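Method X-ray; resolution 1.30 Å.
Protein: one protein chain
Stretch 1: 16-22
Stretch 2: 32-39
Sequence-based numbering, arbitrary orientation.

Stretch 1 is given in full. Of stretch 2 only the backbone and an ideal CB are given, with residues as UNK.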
# COMPACT_ATOMS: atom_id res chain seq x y z
N GLU A 16 -8.17 0.66 -9.48
CA GLU A 16 -7.78 -0.53 -8.75
C GLU A 16 -6.58 -1.19 -9.41
O GLU A 16 -6.49 -1.25 -10.64
CB GLU A 16 -8.93 -1.56 -8.72
CG GLU A 16 -10.20 -1.08 -8.03
CD GLU A 16 -11.29 -2.14 -8.01
OE1 GLU A 16 -11.08 -3.23 -8.59
OE2 GLU A 16 -12.36 -1.88 -7.41
N PHE A 17 -5.66 -1.68 -8.59
CA PHE A 17 -4.55 -2.49 -9.07
C PHE A 17 -4.12 -3.44 -7.96
O PHE A 17 -4.39 -3.21 -6.78
CB PHE A 17 -3.35 -1.66 -9.57
CG PHE A 17 -2.65 -0.89 -8.49
CD1 PHE A 17 -3.11 0.35 -8.09
CD2 PHE A 17 -1.52 -1.41 -7.87
CE1 PHE A 17 -2.48 1.05 -7.09
CE2 PHE A 17 -0.88 -0.71 -6.87
CZ PHE A 17 -1.36 0.53 -6.48
N THR A 18 -3.45 -4.52 -8.36
CA THR A 18 -2.90 -5.51 -7.44
C THR A 18 -1.42 -5.66 -7.72
O THR A 18 -1.01 -5.67 -8.89
CB THR A 18 -3.61 -6.87 -7.60
OG1 THR A 18 -5.01 -6.71 -7.32
CG2 THR A 18 -3.02 -7.93 -6.67
N VAL A 19 -0.62 -5.77 -6.66
CA VAL A 19 0.82 -6.00 -6.77
C VAL A 19 1.22 -7.21 -5.94
O VAL A 19 0.56 -7.58 -4.97
CB VAL A 19 1.66 -4.77 -6.36
CG1 VAL A 19 1.61 -3.72 -7.45
CG2 VAL A 19 1.17 -4.20 -5.03
N ALA A 20 2.33 -7.82 -6.34
CA ALA A 20 2.94 -8.92 -5.60
C ALA A 20 4.18 -8.38 -4.92
O ALA A 20 5.11 -7.91 -5.59
CB ALA A 20 3.30 -10.07 -6.54
N ILE A 21 4.19 -8.42 -3.59
CA ILE A 21 5.21 -7.76 -2.79
C ILE A 21 5.77 -8.73 -1.76
O ILE A 21 5.10 -9.69 -1.35
CB ILE A 21 4.64 -6.51 -2.09
CG1 ILE A 21 3.49 -6.88 -1.15
CG2 ILE A 21 4.16 -5.50 -3.12
CD1 ILE A 21 3.04 -5.74 -0.27
N GLU A 22 7.00 -8.48 -1.33
CA GLU A 22 7.53 -9.17 -0.16
C GLU A 22 6.83 -8.64 1.08
O GLU A 22 6.71 -7.43 1.24
CB GLU A 22 9.02 -8.94 -0.04
CG GLU A 22 9.81 -9.78 -0.99
CD GLU A 22 10.24 -9.02 -2.23
OE1 GLU A 22 10.82 -9.66 -3.12
OE2 GLU A 22 10.01 -7.80 -2.30
N UNK A 32 6.36 3.66 -2.80
CA UNK A 32 7.15 3.75 -4.02
C UNK A 32 6.58 2.84 -5.10
O UNK A 32 6.52 3.22 -6.28
CB UNK A 32 8.61 3.39 -3.74
N UNK A 33 6.14 1.63 -4.72
CA UNK A 33 5.47 0.75 -5.66
C UNK A 33 4.18 1.39 -6.16
O UNK A 33 3.89 1.40 -7.36
CB UNK A 33 5.18 -0.61 -5.01
N UNK A 34 3.38 1.95 -5.25
CA UNK A 34 2.12 2.56 -5.65
C UNK A 34 2.34 3.69 -6.65
O UNK A 34 1.57 3.86 -7.60
CB UNK A 34 1.37 3.08 -4.42
N UNK A 35 3.40 4.49 -6.44
CA UNK A 35 3.67 5.61 -7.34
C UNK A 35 4.05 5.15 -8.74
O UNK A 35 3.90 5.92 -9.68
CB UNK A 35 4.79 6.48 -6.77
N UNK A 36 4.55 3.93 -8.89
CA UNK A 36 4.82 3.35 -10.20
C UNK A 36 3.58 2.73 -10.83
O UNK A 36 3.67 2.25 -11.97
CB UNK A 36 5.92 2.29 -10.09
N UNK A 37 2.44 2.75 -10.14
CA UNK A 37 1.19 2.22 -10.65
C UNK A 37 0.06 3.24 -10.80
O UNK A 37 -0.85 2.99 -11.59
CB UNK A 37 0.72 1.09 -9.73
N UNK A 38 0.09 4.36 -10.08
CA UNK A 38 -0.94 5.38 -10.15
C UNK A 38 -0.27 6.75 -10.02
O UNK A 38 0.85 6.87 -9.53
CB UNK A 38 -2.00 5.17 -9.06
N UNK A 39 -1.00 7.78 -10.46
CA UNK A 39 -0.46 9.13 -10.54
C UNK A 39 -0.66 9.89 -9.23
O UNK A 39 -1.31 10.94 -9.17
CB UNK A 39 -1.11 9.89 -11.69

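Stretch 1 is a strand through residue 21, and its side chains alternate: CA-to-CB of Phe 17, Val 19 and Ile 21 points toward stretch 2, that of Glu 16, Thr 18 and Ala 20 away. What it offers is therefore an apolar row, without a charge or a polar side-chain group on that side.

Position 32 is helical (phi/psi -61/-40), and its ideal CB has no atom of stretch 1 within 5.5 Å. Almost any helix-compatible residue would suit; the deposited one is Lys 32, extended and out of reach.

Position 33 is helical too, with CB directed toward the strand. The ideal CB lies 5.3 Å from both Val 19 CG1 and Ile 21 CG2, a gap that calls for an apolar side chain of some length: leucine, isoleucine or methionine. It is Ile 33, with chi1 m and chi2 t. Its CG2 sits 3.8 Å from Val 19 CG1, and its CD1 reaches 3.7 Å from Ile 21 CG2, so the two branches meet different residues.

At position 34 CB points sideways, 4.3 Å from Phe 17 CZ. A small or slim side chain, such as alanine, serine, cysteine or valine, is a reasonable expectation. Cys 34 places SG 3.9 Å from Phe 17 CZ, near the ring plane and thus at the edge.

Position 35 points away and finds nothing of stretch 1 nearby, which leaves the choice open; it is Ala 35. Position 36 is equally unconstrained, and Glu 36 does not reach the strand.

Position 37 has phi/psi -118/-23 and CB toward the strand. Its ideal CB is 3.7 Å from Phe 17 CE2 and 5.4 Å from Val 19 CG1, so a flat or long side chain could lie along both; aromatic residues, histidine, leucine or methionine would serve. His 37 sets CB over a face of the Phe 17 ring, 11° off the normal. The two rings are nearly parallel (7°) but slid apart, with centroids 5.0 Å from each other. Val 19 CG1 covers a face of the imidazole, 3.5 Å from His 37 NE2. The ring is further held by a hydrogen bond from His 37 ND1 to Ile 33 O, 2.8 Å and nearly linear at 173°.

Position 38 is extended (-143/161), its ideal CB 4.6 Å from Phe 17 CE1. Valine, isoleucine, leucine or threonine could close that gap. Val 38, chi1 m, brings CG1 to 3.6 Å from Phe 17 CE1.

Position 39 is beyond reach of stretch 1, so the strand sets no preference; Asp 39 makes no contact with it.

Stretch 2, residues 32-39: KICAEHVD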
# COMPACT_ATOMS: atom_id res chain seq x y z
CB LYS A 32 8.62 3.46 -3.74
CG LYS A 32 9.29 4.56 -2.93
CD LYS A 32 10.65 4.15 -2.41
CE LYS A 32 11.30 5.31 -1.68
NZ LYS A 32 12.63 4.94 -1.11
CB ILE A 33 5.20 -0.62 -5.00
CG1 ILE A 33 6.51 -1.37 -4.75
CG2 ILE A 33 4.25 -1.45 -5.86
CD1 ILE A 33 6.36 -2.61 -3.88
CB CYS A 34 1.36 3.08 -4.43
SG CYS A 34 0.61 1.81 -3.42
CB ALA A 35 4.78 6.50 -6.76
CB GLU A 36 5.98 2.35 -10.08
CG GLU A 36 7.30 3.07 -9.78
CD GLU A 36 8.54 2.18 -9.76
OE1 GLU A 36 8.43 0.95 -9.79
OE2 GLU A 36 9.65 2.76 -9.71
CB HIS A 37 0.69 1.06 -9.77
CG HIS A 37 1.55 -0.16 -9.88
ND1 HIS A 37 2.74 -0.30 -9.21
CD2 HIS A 37 1.41 -1.29 -10.63
CE1 HIS A 37 3.29 -1.46 -9.52
NE2 HIS A 37 2.50 -2.08 -10.38
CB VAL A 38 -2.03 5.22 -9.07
CG1 VAL A 38 -2.75 3.89 -9.25
CG2 VAL A 38 -1.46 5.34 -7.66
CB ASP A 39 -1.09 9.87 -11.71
CG ASP A 39 -0.48 11.23 -11.96
OD1 ASP A 39 0.73 11.41 -11.71
OD2 ASP A 39 -1.23 12.12 -12.42
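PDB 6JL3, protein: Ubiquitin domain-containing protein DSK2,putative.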